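Local coordinates for protein NADH oxidoreductase (Mesorhizobium loti, PDB 3PI7) that probably binds NADPH and acts as an oxidoreductase on NAD(P)H, as a putative quinone reductase with a GroES-like fold and a Rossmann fold, at residues L58-P63 with G84-G89; A130-L135 with A145-P150; N149-I154 with G302-E307; V169-A174 with R235-A240. All blocks are in the same frame, centred on the assembly; numbering follows the deposited sequence. Where two conformers were deposited one is given.

Contact 1. Residues L58-P63 with G84-G89; sequences LASINP and GFEGVG
N62 and E86 meet with their side chains crossing at about a right angle. The amide nitrogen ND2 of N62 donates to OE2 of E86 at 2.8 Å, within its own amide plane but 31° out of the carboxylate plane, on the anti side of the oxygen. Amide and carboxylate are turned 48° against each other. CG of E86 sits between the backbone N and the carbonyl carbon (chi1 80°), and the chain runs on extended past S60, whose CB lies 3.7 Å from E86 CG. S60 OG bonds to the carbonyl of A144, while OE1 of E86 takes the backbone N-H of V148. A water accepts the N-H of E86 (E86 N to water 2.9 Å) and probably donates to S60 O. Beyond S60 the strands pair antiparallel: L58 and V88 exchange bonds, V88 N to L58 O at 2.9 Å, and CB of L58 touches CG1 of V88 at 3.9 Å. A59 faces G87 in a non-hydrogen-bonded pair with CA atoms only 4.0 Å apart, a closeness that the missing side chain of G87 permits. This buried ladder belongs to the mixed sheet of the GroES-like fold of the medium-chain dehydrogenase/reductase family.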
loop_
_atom_site.group_PDB
_atom_site.type_symbol
_atom_site.label_atom_id
_atom_site.label_comp_id
_atom_site.label_asym_id
_atom_site.label_seq_id
_atom_site.Cartn_x
_atom_site.Cartn_y
_atom_site.Cartn_z
ATOM N N LEU A 58 -17.785 22.509 -25.757
ATOM C CA LEU A 58 -16.762 22.925 -24.799
ATOM C C LEU A 58 -15.995 21.708 -24.351
ATOM O O LEU A 58 -16.603 20.658 -24.156
ATOM C CB LEU A 58 -17.397 23.618 -23.564
ATOM C CG LEU A 58 -18.074 24.988 -23.719
ATOM C CD1 LEU A 58 -18.925 25.315 -22.501
ATOM C CD2 LEU A 58 -17.053 26.107 -23.920
ATOM N N ALA A 59 -14.688 21.831 -24.175
ATOM C CA ALA A 59 -13.911 20.698 -23.687
ATOM C C ALA A 59 -13.189 21.132 -22.418
ATOM O O ALA A 59 -12.755 22.268 -22.330
ATOM C CB ALA A 59 -12.919 20.227 -24.756
ATOM N N SER A 60 -13.133 20.267 -21.420
ATOM C CA SER A 60 -12.407 20.562 -20.186
ATOM C C SER A 60 -10.935 20.317 -20.363
ATOM O O SER A 60 -10.519 19.554 -21.243
ATOM C CB SER A 60 -12.877 19.668 -19.040
ATOM O OG SER A 60 -14.190 19.907 -18.589
ATOM N N ILE A 61 -10.143 20.895 -19.471
ATOM C CA ILE A 61 -8.717 20.609 -19.342
ATOM C C ILE A 61 -8.521 20.128 -17.917
ATOM O O ILE A 61 -8.762 20.894 -16.973
ATOM C CB ILE A 61 -7.756 21.759 -19.695
ATOM C CG1 ILE A 61 -8.060 22.340 -21.087
ATOM C CG2 ILE A 61 -6.283 21.263 -19.589
ATOM C CD1 ILE A 61 -7.434 23.708 -21.274
ATOM N N ASN A 62 -8.136 18.866 -17.754
ATOM C CA ASN A 62 -7.909 18.277 -16.431
ATOM C C ASN A 62 -6.456 17.903 -16.233
ATOM O O ASN A 62 -5.776 17.659 -17.227
ATOM C CB ASN A 62 -8.758 17.010 -16.275
ATOM C CG ASN A 62 -10.235 17.289 -16.239
ATOM O OD1 ASN A 62 -10.727 18.036 -15.391
ATOM N ND2 ASN A 62 -10.951 16.756 -17.209
ATOM N N PRO A 63 -5.967 17.699 -14.984
ATOM C CA PRO A 63 -4.565 17.257 -14.814
ATOM C C PRO A 63 -4.270 15.988 -15.621
ATOM O O PRO A 63 -3.185 15.880 -16.187
ATOM C CB PRO A 63 -4.466 17.022 -13.306
ATOM C CG PRO A 63 -5.397 18.031 -12.740
ATOM C CD PRO A 63 -6.601 17.934 -13.671
ATOM N N GLY A 84 -7.631 15.329 -25.269
ATOM C CA GLY A 84 -8.804 15.802 -24.548
ATOM C C GLY A 84 -9.677 14.651 -24.129
ATOM O O GLY A 84 -10.179 13.885 -24.964
ATOM N N PHE A 85 -9.860 14.511 -22.842
ATOM C CA PHE A 85 -10.620 13.365 -22.355
ATOM C C PHE A 85 -12.096 13.634 -22.191
ATOM O O PHE A 85 -12.847 12.665 -22.186
ATOM C CB PHE A 85 -10.054 12.872 -21.021
ATOM C CG PHE A 85 -8.759 12.105 -21.158
ATOM C CD1 PHE A 85 -8.650 11.047 -22.055
ATOM C CD2 PHE A 85 -7.663 12.414 -20.360
ATOM C CE1 PHE A 85 -7.436 10.367 -22.210
ATOM C CE2 PHE A 85 -6.470 11.696 -20.475
ATOM C CZ PHE A 85 -6.360 10.690 -21.411
ATOM N N GLU A 86 -12.529 14.872 -21.946
ATOM C CA GLU A 86 -13.948 15.101 -21.732
ATOM C C GLU A 86 -14.452 16.413 -22.313
ATOM O O GLU A 86 -13.703 17.357 -22.518
ATOM C CB GLU A 86 -14.354 15.022 -20.231
ATOM C CG GLU A 86 -14.092 16.236 -19.363
ATOM C CD GLU A 86 -14.494 16.190 -17.893
ATOM O OE1 GLU A 86 -15.553 15.610 -17.535
ATOM O OE2 GLU A 86 -13.744 16.789 -17.094
ATOM N N GLY A 87 -15.763 16.485 -22.456
ATOM C CA GLY A 87 -16.388 17.719 -22.880
ATOM C C GLY A 87 -17.883 17.601 -22.914
ATOM O O GLY A 87 -18.480 16.657 -22.357
ATOM N N VAL A 88 -18.480 18.554 -23.599
ATOM C CA VAL A 88 -19.911 18.564 -23.805
ATOM C C VAL A 88 -20.132 18.858 -25.280
ATOM O O VAL A 88 -19.416 19.664 -25.904
ATOM C CB VAL A 88 -20.644 19.568 -22.873
ATOM C CG1 VAL A 88 -20.214 21.002 -23.172
ATOM C CG2 VAL A 88 -22.171 19.428 -22.965
ATOM N N GLY A 89 -21.164 18.252 -25.822
ATOM C CA GLY A 89 -21.482 18.539 -27.206
ATOM C C GLY A 89 -22.720 17.821 -27.644
ATOM O O GLY A 89 -23.376 17.162 -26.839
HETATM O O HOH W 1 -10.661 16.804 -20.986
#

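Contact 2. Residues A130-L135 with A145-P150; sequences ACIPLL and AMIVNP
M146, a selenomethionine, reaches from segment 145-150, which leads into helix 148-163, to two aliphatic side chains of 130-135. Its CB points toward that segment, and CG stands anti to the backbone N (chi1 -177°), which starts the chain outward. The next torsion keeps it extended, so that SE follows on in the same direction. SE lies 3.6 Å from CD2 of L134 and, more loosely, 4.1 Å from CG2 of I132. At chi3 (-76°) the chain bends, and the terminal CE also settles 3.6 Å from L134 CD2, so one methyl group of the leucine meets both of the last two atoms. L134 and M146 slide past each other in opposite directions, whereas I132 and M146 cross obliquely. Strand 131-133 pairs antiparallel with strand 107-111 in the mixed sheet of the GroES-like fold, and the contact packs this strand and the residue after it against residues leading into helix 148-163. I132 divides its branches between two neighbours: CG2 goes to the selenium, while CD1 meets CG1 of I147 at 3.7 Å, again with the two side chains antiparallel. I147 extends CD1 further, to 3.8 Å from the carbonyl oxygen of A130. No hydrogen bond joins the two segments. I132 also touches I305 and Q309 of helix 298-313, and the side chain of L134 rests on Q309 as well.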
loop_
_atom_site.group_PDB
_atom_site.type_symbol
_atom_site.label_atom_id
_atom_site.label_comp_id
_atom_site.label_asym_id
_atom_site.label_seq_id
_atom_site.Cartn_x
_atom_site.Cartn_y
_atom_site.Cartn_z
ATOM N N ALA A 130 -20.206 6.080 -22.634
ATOM C CA ALA A 130 -19.400 7.083 -21.935
ATOM C C ALA A 130 -20.043 8.471 -22.056
ATOM O O ALA A 130 -19.398 9.492 -21.799
ATOM C CB ALA A 130 -17.998 7.092 -22.503
ATOM N N CYS A 131 -21.321 8.501 -22.480
ATOM C CA CYS A 131 -22.065 9.738 -22.651
ATOM C C CYS A 131 -23.138 9.864 -21.656
ATOM O O CYS A 131 -23.776 8.879 -21.309
ATOM C CB CYS A 131 -22.641 9.825 -24.056
ATOM S SG CYS A 131 -21.381 9.883 -25.339
ATOM N N ILE A 132 -23.384 11.092 -21.224
ATOM C CA ILE A 132 -24.485 11.342 -20.301
ATOM C C ILE A 132 -25.403 12.332 -20.969
ATOM O O ILE A 132 -25.033 13.506 -21.065
ATOM C CB ILE A 132 -24.004 11.870 -18.918
ATOM C CG1 ILE A 132 -23.039 10.903 -18.207
ATOM C CG2 ILE A 132 -25.190 12.292 -18.042
ATOM C CD1 ILE A 132 -22.377 11.506 -16.948
ATOM N N PRO A 133 -26.585 11.904 -21.463
ATOM C CA PRO A 133 -27.500 12.877 -22.054
ATOM C C PRO A 133 -27.877 13.879 -20.982
ATOM O O PRO A 133 -28.199 13.512 -19.841
ATOM C CB PRO A 133 -28.678 12.030 -22.531
ATOM C CG PRO A 133 -28.134 10.611 -22.613
ATOM C CD PRO A 133 -27.172 10.552 -21.453
ATOM N N LEU A 134 -27.718 15.140 -21.302
ATOM C CA LEU A 134 -28.029 16.106 -20.284
ATOM C C LEU A 134 -29.493 16.388 -20.249
ATOM O O LEU A 134 -30.176 16.353 -21.300
ATOM C CB LEU A 134 -27.260 17.409 -20.519
ATOM C CG LEU A 134 -25.747 17.318 -20.660
ATOM C CD1 LEU A 134 -25.178 18.693 -20.969
ATOM C CD2 LEU A 134 -25.107 16.743 -19.414
ATOM N N LEU A 135 -30.003 16.663 -19.045
ATOM C CA LEU A 135 -31.386 17.097 -18.860
ATOM C C LEU A 135 -31.550 18.367 -19.691
ATOM O O LEU A 135 -30.591 19.137 -19.794
ATOM C CB LEU A 135 -31.634 17.351 -17.370
ATOM C CG LEU A 135 -32.989 17.886 -16.952
ATOM C CD1 LEU A 135 -34.080 16.821 -17.080
ATOM C CD2 LEU A 135 -32.930 18.367 -15.550
ATOM N N ALA A 145 -17.679 19.552 -17.713
ATOM C CA ALA A 145 -16.870 19.040 -16.619
ATOM C C ALA A 145 -17.709 18.150 -15.671
ATOM O O ALA A 145 -17.353 17.987 -14.513
ATOM C CB ALA A 145 -16.269 20.206 -15.863
HETATM N N MSE A 146 -18.794 17.560 -16.205
HETATM C CA MSE A 146 -19.724 16.747 -15.412
HETATM C C MSE A 146 -19.184 15.341 -15.114
HETATM O O MSE A 146 -19.653 14.724 -14.156
HETATM C CB MSE A 146 -21.108 16.659 -16.113
HETATM C CG MSE A 146 -22.176 15.888 -15.314
HETATM SE SE MSE A 146 -23.866 15.677 -16.242
HETATM C CE MSE A 146 -24.502 17.518 -15.973
ATOM N N ILE A 147 -18.249 14.823 -15.883
ATOM C CA ILE A 147 -17.810 13.450 -15.642
ATOM C C ILE A 147 -16.601 13.263 -14.757
ATOM O O ILE A 147 -16.747 12.599 -13.741
ATOM C CB ILE A 147 -17.607 12.713 -17.007
ATOM C CG1 ILE A 147 -18.953 12.597 -17.755
ATOM C CG2 ILE A 147 -16.927 11.317 -16.840
ATOM C CD1 ILE A 147 -18.795 12.153 -19.196
ATOM N N VAL A 148 -15.413 13.716 -15.172
ATOM C CA VAL A 148 -14.155 13.345 -14.528
ATOM C C VAL A 148 -14.113 13.745 -13.065
ATOM O O VAL A 148 -14.057 12.859 -12.215
ATOM C CB VAL A 148 -12.907 13.858 -15.294
ATOM C CG1 VAL A 148 -11.617 13.511 -14.534
ATOM C CG2 VAL A 148 -12.870 13.276 -16.714
ATOM N N ASN A 149 -14.228 15.036 -12.760
ATOM C CA ASN A 149 -14.120 15.434 -11.363
ATOM C C ASN A 149 -15.349 15.076 -10.552
ATOM O O ASN A 149 -15.149 14.474 -9.507
ATOM C CB ASN A 149 -13.748 16.898 -11.215
ATOM C CG ASN A 149 -12.295 17.136 -11.607
ATOM O OD1 ASN A 149 -11.458 16.226 -11.579
ATOM N ND2 ASN A 149 -12.001 18.322 -12.091
ATOM N N PRO A 150 -16.591 15.287 -11.021
ATOM C CA PRO A 150 -17.756 14.933 -10.197
ATOM C C PRO A 150 -17.845 13.446 -9.865
ATOM O O PRO A 150 -18.140 13.107 -8.728
ATOM C CB PRO A 150 -18.924 15.380 -11.079
ATOM C CG PRO A 150 -18.374 16.613 -11.749
ATOM C CD PRO A 150 -17.030 16.065 -12.202
#

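Contact 3. Residues N149-I154 with G302-E307; sequences NPLTAI and GPAILE
The carbonyl oxygen of A304 is touched by two methyl groups from segment 149-154 of helix 148-163: CD2 of L151 and CD1 of I154 each lie 3.5 Å from it. These are van der Waals contacts, and no hydrogen bond crosses between the segments. The same two residues also touch the methyl group of A304, with L151 CD2 at 3.8 Å from A304 CB and I154 CG2 at 3.9 Å. In I154 CG2 is anti to the backbone N, while CG1, which carries CD1, stands anti to the carbonyl carbon (chi1 -70°). The short helical segments are inclined at 122° between their N-to-C directions, and their axes come within 9.7 Å. This is helix-helix packing in which helix 298-313 lies across the start of helix 148-163, with the small A304 at the point of nearest approach, its CA 6.4 Å from that of L151. The second methyl of L151, CD1, turns to I305 and meets CG1 at 4.0 Å. The CB of I305 points away from the other helix, but its CG1 is still touched. Beyond A304, the CD1 of I154 comes to 4.3 Å from CG of E307, whose carboxylate has a long, weak ion pair with R316. L151 packs on L290 and M294 of helix 290-296, and W293 of that helix touches A304.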
loop_
_atom_site.group_PDB
_atom_site.type_symbol
_atom_site.label_atom_id
_atom_site.label_comp_id
_atom_site.label_asym_id
_atom_site.label_seq_id
_atom_site.Cartn_x
_atom_site.Cartn_y
_atom_site.Cartn_z
ATOM N N ASN A 149 -14.228 15.036 -12.760
ATOM C CA ASN A 149 -14.120 15.434 -11.363
ATOM C C ASN A 149 -15.349 15.076 -10.552
ATOM O O ASN A 149 -15.149 14.474 -9.507
ATOM C CB ASN A 149 -13.748 16.898 -11.215
ATOM C CG ASN A 149 -12.295 17.136 -11.607
ATOM O OD1 ASN A 149 -11.458 16.226 -11.579
ATOM N ND2 ASN A 149 -12.001 18.322 -12.091
ATOM N N PRO A 150 -16.591 15.287 -11.021
ATOM C CA PRO A 150 -17.756 14.933 -10.197
ATOM C C PRO A 150 -17.845 13.446 -9.865
ATOM O O PRO A 150 -18.140 13.107 -8.728
ATOM C CB PRO A 150 -18.924 15.380 -11.079
ATOM C CG PRO A 150 -18.374 16.613 -11.749
ATOM C CD PRO A 150 -17.030 16.065 -12.202
ATOM N N LEU A 151 -17.568 12.546 -10.842
ATOM C CA LEU A 151 -17.695 11.121 -10.535
ATOM C C LEU A 151 -16.547 10.656 -9.693
ATOM O O LEU A 151 -16.766 9.812 -8.837
ATOM C CB LEU A 151 -17.831 10.259 -11.793
ATOM C CG LEU A 151 -19.090 10.592 -12.618
ATOM C CD1 LEU A 151 -19.131 9.752 -13.860
ATOM C CD2 LEU A 151 -20.392 10.380 -11.784
ATOM N N THR A 152 -15.337 11.228 -9.875
ATOM C CA THR A 152 -14.215 10.876 -9.000
ATOM C C THR A 152 -14.519 11.361 -7.585
ATOM O O THR A 152 -14.200 10.649 -6.621
ATOM C CB THR A 152 -12.912 11.513 -9.513
ATOM O OG1 THR A 152 -12.720 11.119 -10.862
ATOM C CG2 THR A 152 -11.687 11.112 -8.686
ATOM N N ALA A 153 -15.139 12.555 -7.457
ATOM C CA ALA A 153 -15.454 13.087 -6.124
ATOM C C ALA A 153 -16.443 12.193 -5.421
ATOM O O ALA A 153 -16.293 11.925 -4.231
ATOM C CB ALA A 153 -16.012 14.503 -6.206
ATOM N N ILE A 154 -17.478 11.763 -6.123
ATOM C CA ILE A 154 -18.479 10.897 -5.512
ATOM C C ILE A 154 -17.834 9.593 -5.107
ATOM O O ILE A 154 -18.000 9.154 -3.975
ATOM C CB ILE A 154 -19.682 10.691 -6.465
ATOM C CG1 ILE A 154 -20.463 12.029 -6.575
ATOM C CG2 ILE A 154 -20.615 9.520 -5.978
ATOM C CD1 ILE A 154 -21.449 12.099 -7.783
ATOM N N GLY A 302 -24.347 4.054 -12.284
ATOM C CA GLY A 302 -25.674 4.631 -12.521
ATOM C C GLY A 302 -26.096 5.634 -11.465
ATOM O O GLY A 302 -26.331 6.803 -11.785
ATOM N N PRO A 303 -26.162 5.218 -10.175
ATOM C CA PRO A 303 -26.517 6.175 -9.108
ATOM C C PRO A 303 -25.540 7.365 -9.007
ATOM O O PRO A 303 -25.989 8.470 -8.706
ATOM C CB PRO A 303 -26.483 5.313 -7.840
ATOM C CG PRO A 303 -26.734 3.924 -8.325
ATOM C CD PRO A 303 -26.001 3.855 -9.636
ATOM N N ALA A 304 -24.214 7.174 -9.259
ATOM C CA ALA A 304 -23.281 8.314 -9.201
ATOM C C ALA A 304 -23.568 9.308 -10.338
ATOM O O ALA A 304 -23.504 10.515 -10.118
ATOM C CB ALA A 304 -21.826 7.845 -9.272
ATOM N N ILE A 305 -23.842 8.787 -11.560
ATOM C CA ILE A 305 -24.155 9.628 -12.735
ATOM C C ILE A 305 -25.458 10.376 -12.446
ATOM O O ILE A 305 -25.521 11.584 -12.680
ATOM C CB ILE A 305 -24.240 8.768 -14.022
ATOM C CG1 ILE A 305 -22.844 8.294 -14.458
ATOM C CG2 ILE A 305 -25.008 9.469 -15.167
ATOM C CD1 ILE A 305 -22.847 7.106 -15.475
ATOM N N LEU A 306 -26.461 9.672 -11.856
ATOM C CA LEU A 306 -27.743 10.307 -11.529
ATOM C C LEU A 306 -27.567 11.345 -10.443
ATOM O O LEU A 306 -28.187 12.391 -10.527
ATOM C CB LEU A 306 -28.831 9.285 -11.129
ATOM C CG LEU A 306 -29.335 8.327 -12.244
ATOM C CD1 LEU A 306 -30.057 7.134 -11.639
ATOM C CD2 LEU A 306 -30.289 9.044 -13.232
ATOM N N GLU A 307 -26.710 11.082 -9.442
ATOM C CA GLU A 307 -26.448 12.018 -8.338
ATOM C C GLU A 307 -25.679 13.249 -8.827
ATOM O O GLU A 307 -25.973 14.355 -8.368
ATOM C CB GLU A 307 -25.678 11.319 -7.192
ATOM C CG GLU A 307 -25.355 12.194 -5.989
ATOM C CD GLU A 307 -26.518 12.667 -5.131
ATOM O OE1 GLU A 307 -27.626 12.092 -5.229
ATOM O OE2 GLU A 307 -26.305 13.604 -4.328
#

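Contact 4. Residues V169-A174 with R235-A240; sequences VMTAGA and RIFLDA
The phenyl ring of F237 has V169 O and T171 N at its edge, in the ring plane, and CB of D239 over one face, 3.5 Å above the plane and offset toward the rim; the W259 ring stacks on it. CG1 of V169 touches F237 CD1 at 3.9 Å, and CG2 of T171 reaches CE1 at 3.7 Å. CG of F237 is anti to the backbone N (chi1 167°), beside the carbonyl carbon. T171 OG1 donates to OD1 of D239 at 2.7 Å, on its anti lone pair. OD1 also accepts the N-H groups of V241 and T242, so three donors grip it, and W259 NE1 bonds to OD2. On the face opposite F237, M170 and L238 lie side by side and point the same way. V169 N donates to I236 O, L238 N to V169 O at 2.8 Å, and T171 N to L238 O. Water 2 donates to T171 O at 2.6 Å and to L238 O. Strands 167-170 and 236-239 are the middle pair of the six-stranded parallel sheet of the Rossmann fold, with helix 243-252 over the T171 and F237 face and helix 176-188 over the M170 and L238 face.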
loop_
_atom_site.group_PDB
_atom_site.type_symbol
_atom_site.label_atom_id
_atom_site.label_comp_id
_atom_site.label_asym_id
_atom_site.label_seq_id
_atom_site.Cartn_x
_atom_site.Cartn_y
_atom_site.Cartn_z
ATOM N N VAL A 169 -7.767 13.368 4.770
ATOM C CA VAL A 169 -6.708 14.248 4.265
ATOM C C VAL A 169 -6.675 14.247 2.748
ATOM O O VAL A 169 -6.864 13.207 2.119
ATOM C CB VAL A 169 -5.310 13.846 4.855
ATOM C CG1 VAL A 169 -4.210 14.833 4.459
ATOM C CG2 VAL A 169 -5.363 13.705 6.364
HETATM N N MSE A 170 -6.311 15.412 2.181
HETATM C CA MSE A 170 -6.141 15.535 0.734
HETATM C C MSE A 170 -4.982 16.441 0.419
HETATM O O MSE A 170 -4.884 17.523 0.984
HETATM C CB MSE A 170 -7.401 16.098 0.061
HETATM C CG MSE A 170 -8.537 15.114 0.083
HETATM SE SE MSE A 170 -10.003 15.695 -0.986
HETATM C CE MSE A 170 -10.559 17.213 0.099
ATOM N N THR A 171 -4.100 16.002 -0.485
ATOM C CA THR A 171 -3.077 16.905 -1.028
ATOM C C THR A 171 -3.680 17.632 -2.243
ATOM O O THR A 171 -4.713 17.203 -2.778
ATOM C CB THR A 171 -1.815 16.175 -1.407
ATOM O OG1 THR A 171 -2.157 15.014 -2.151
ATOM C CG2 THR A 171 -0.973 15.824 -0.237
ATOM N N ALA A 172 -3.031 18.724 -2.714
ATOM C CA ALA A 172 -3.509 19.553 -3.844
ATOM C C ALA A 172 -4.895 20.072 -3.506
ATOM O O ALA A 172 -5.836 19.913 -4.280
ATOM C CB ALA A 172 -3.531 18.756 -5.152
ATOM N N GLY A 173 -5.021 20.610 -2.304
ATOM C CA GLY A 173 -6.286 21.096 -1.773
ATOM C C GLY A 173 -7.044 22.080 -2.635
ATOM O O GLY A 173 -8.273 22.105 -2.608
ATOM N N ALA A 174 -6.344 22.870 -3.433
ATOM C CA ALA A 174 -7.032 23.879 -4.233
ATOM C C ALA A 174 -7.521 23.373 -5.588
ATOM O O ALA A 174 -8.099 24.157 -6.348
ATOM C CB ALA A 174 -6.121 25.067 -4.429
ATOM N N ARG A 235 -8.265 8.674 8.755
ATOM C CA ARG A 235 -7.762 7.396 8.263
ATOM C C ARG A 235 -7.622 7.402 6.757
ATOM O O ARG A 235 -6.781 6.677 6.236
ATOM C CB ARG A 235 -8.643 6.240 8.746
ATOM C CG ARG A 235 -8.280 5.838 10.197
ATOM C CD ARG A 235 -8.886 4.506 10.628
ATOM N NE ARG A 235 -10.342 4.429 10.481
ATOM C CZ ARG A 235 -11.227 4.962 11.325
ATOM N NH1 ARG A 235 -10.816 5.643 12.389
ATOM N NH2 ARG A 235 -12.527 4.822 11.107
ATOM N N ILE A 236 -8.382 8.241 6.044
ATOM C CA ILE A 236 -8.260 8.245 4.596
ATOM C C ILE A 236 -7.446 9.385 4.148
ATOM O O ILE A 236 -7.714 10.509 4.538
ATOM C CB ILE A 236 -9.642 8.267 3.876
ATOM C CG1 ILE A 236 -10.505 7.066 4.324
ATOM C CG2 ILE A 236 -9.502 8.335 2.346
ATOM C CD1 ILE A 236 -9.916 5.621 3.874
ATOM N N PHE A 237 -6.464 9.095 3.273
ATOM C CA PHE A 237 -5.648 10.147 2.673
ATOM C C PHE A 237 -5.762 9.997 1.166
ATOM O O PHE A 237 -5.293 9.001 0.606
ATOM C CB PHE A 237 -4.196 10.018 3.179
ATOM C CG PHE A 237 -3.135 10.808 2.449
ATOM C CD1 PHE A 237 -3.429 12.055 1.881
ATOM C CD2 PHE A 237 -1.841 10.322 2.338
ATOM C CE1 PHE A 237 -2.449 12.771 1.191
ATOM C CE2 PHE A 237 -0.844 11.072 1.694
ATOM C CZ PHE A 237 -1.148 12.304 1.156
ATOM N N LEU A 238 -6.392 10.991 0.515
ATOM C CA LEU A 238 -6.578 11.016 -0.939
ATOM C C LEU A 238 -5.449 11.854 -1.477
ATOM O O LEU A 238 -5.372 13.057 -1.200
ATOM C CB LEU A 238 -7.976 11.564 -1.330
ATOM C CG LEU A 238 -9.170 10.848 -0.679
ATOM C CD1 LEU A 238 -10.506 11.511 -1.102
ATOM C CD2 LEU A 238 -9.189 9.384 -1.064
ATOM N N ASP A 239 -4.536 11.212 -2.193
ATOM C CA ASP A 239 -3.328 11.892 -2.614
ATOM C C ASP A 239 -3.186 12.053 -4.128
ATOM O O ASP A 239 -3.053 11.062 -4.848
ATOM C CB ASP A 239 -2.139 11.088 -2.067
ATOM C CG ASP A 239 -0.761 11.633 -2.417
ATOM O OD1 ASP A 239 -0.626 12.873 -2.570
ATOM O OD2 ASP A 239 0.182 10.826 -2.491
ATOM N N ALA A 240 -3.113 13.311 -4.592
ATOM C CA ALA A 240 -2.907 13.636 -6.005
ATOM C C ALA A 240 -1.431 13.981 -6.308
ATOM O O ALA A 240 -1.087 14.213 -7.481
ATOM C CB ALA A 240 -3.772 14.858 -6.383
HETATM O O HOH W 2 -6.028 15.034 -3.108
#

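How the contacts relate
Contacts 1, 2 and 4 are buried, whereas contact 3 is only partly so. Contacts 1 and 4 are sheet pairings held by backbone hydrogen bonds, antiparallel in the GroES-like part and parallel in the Rossmann part, and each adds a polar side-chain bond and a water. Contacts 2 and 3 join their segments by apolar packing alone; both use helix 148-163, contact 2 through residues at its start and contact 3 on its first turns. Contact 1 meets contact 2 through the E86 carboxylate, which reaches the start of that helix. Contact 4 stands apart, about 23 Å between centres from contacts 1 and 2, although helix 148-163 leads on to strand 167-170.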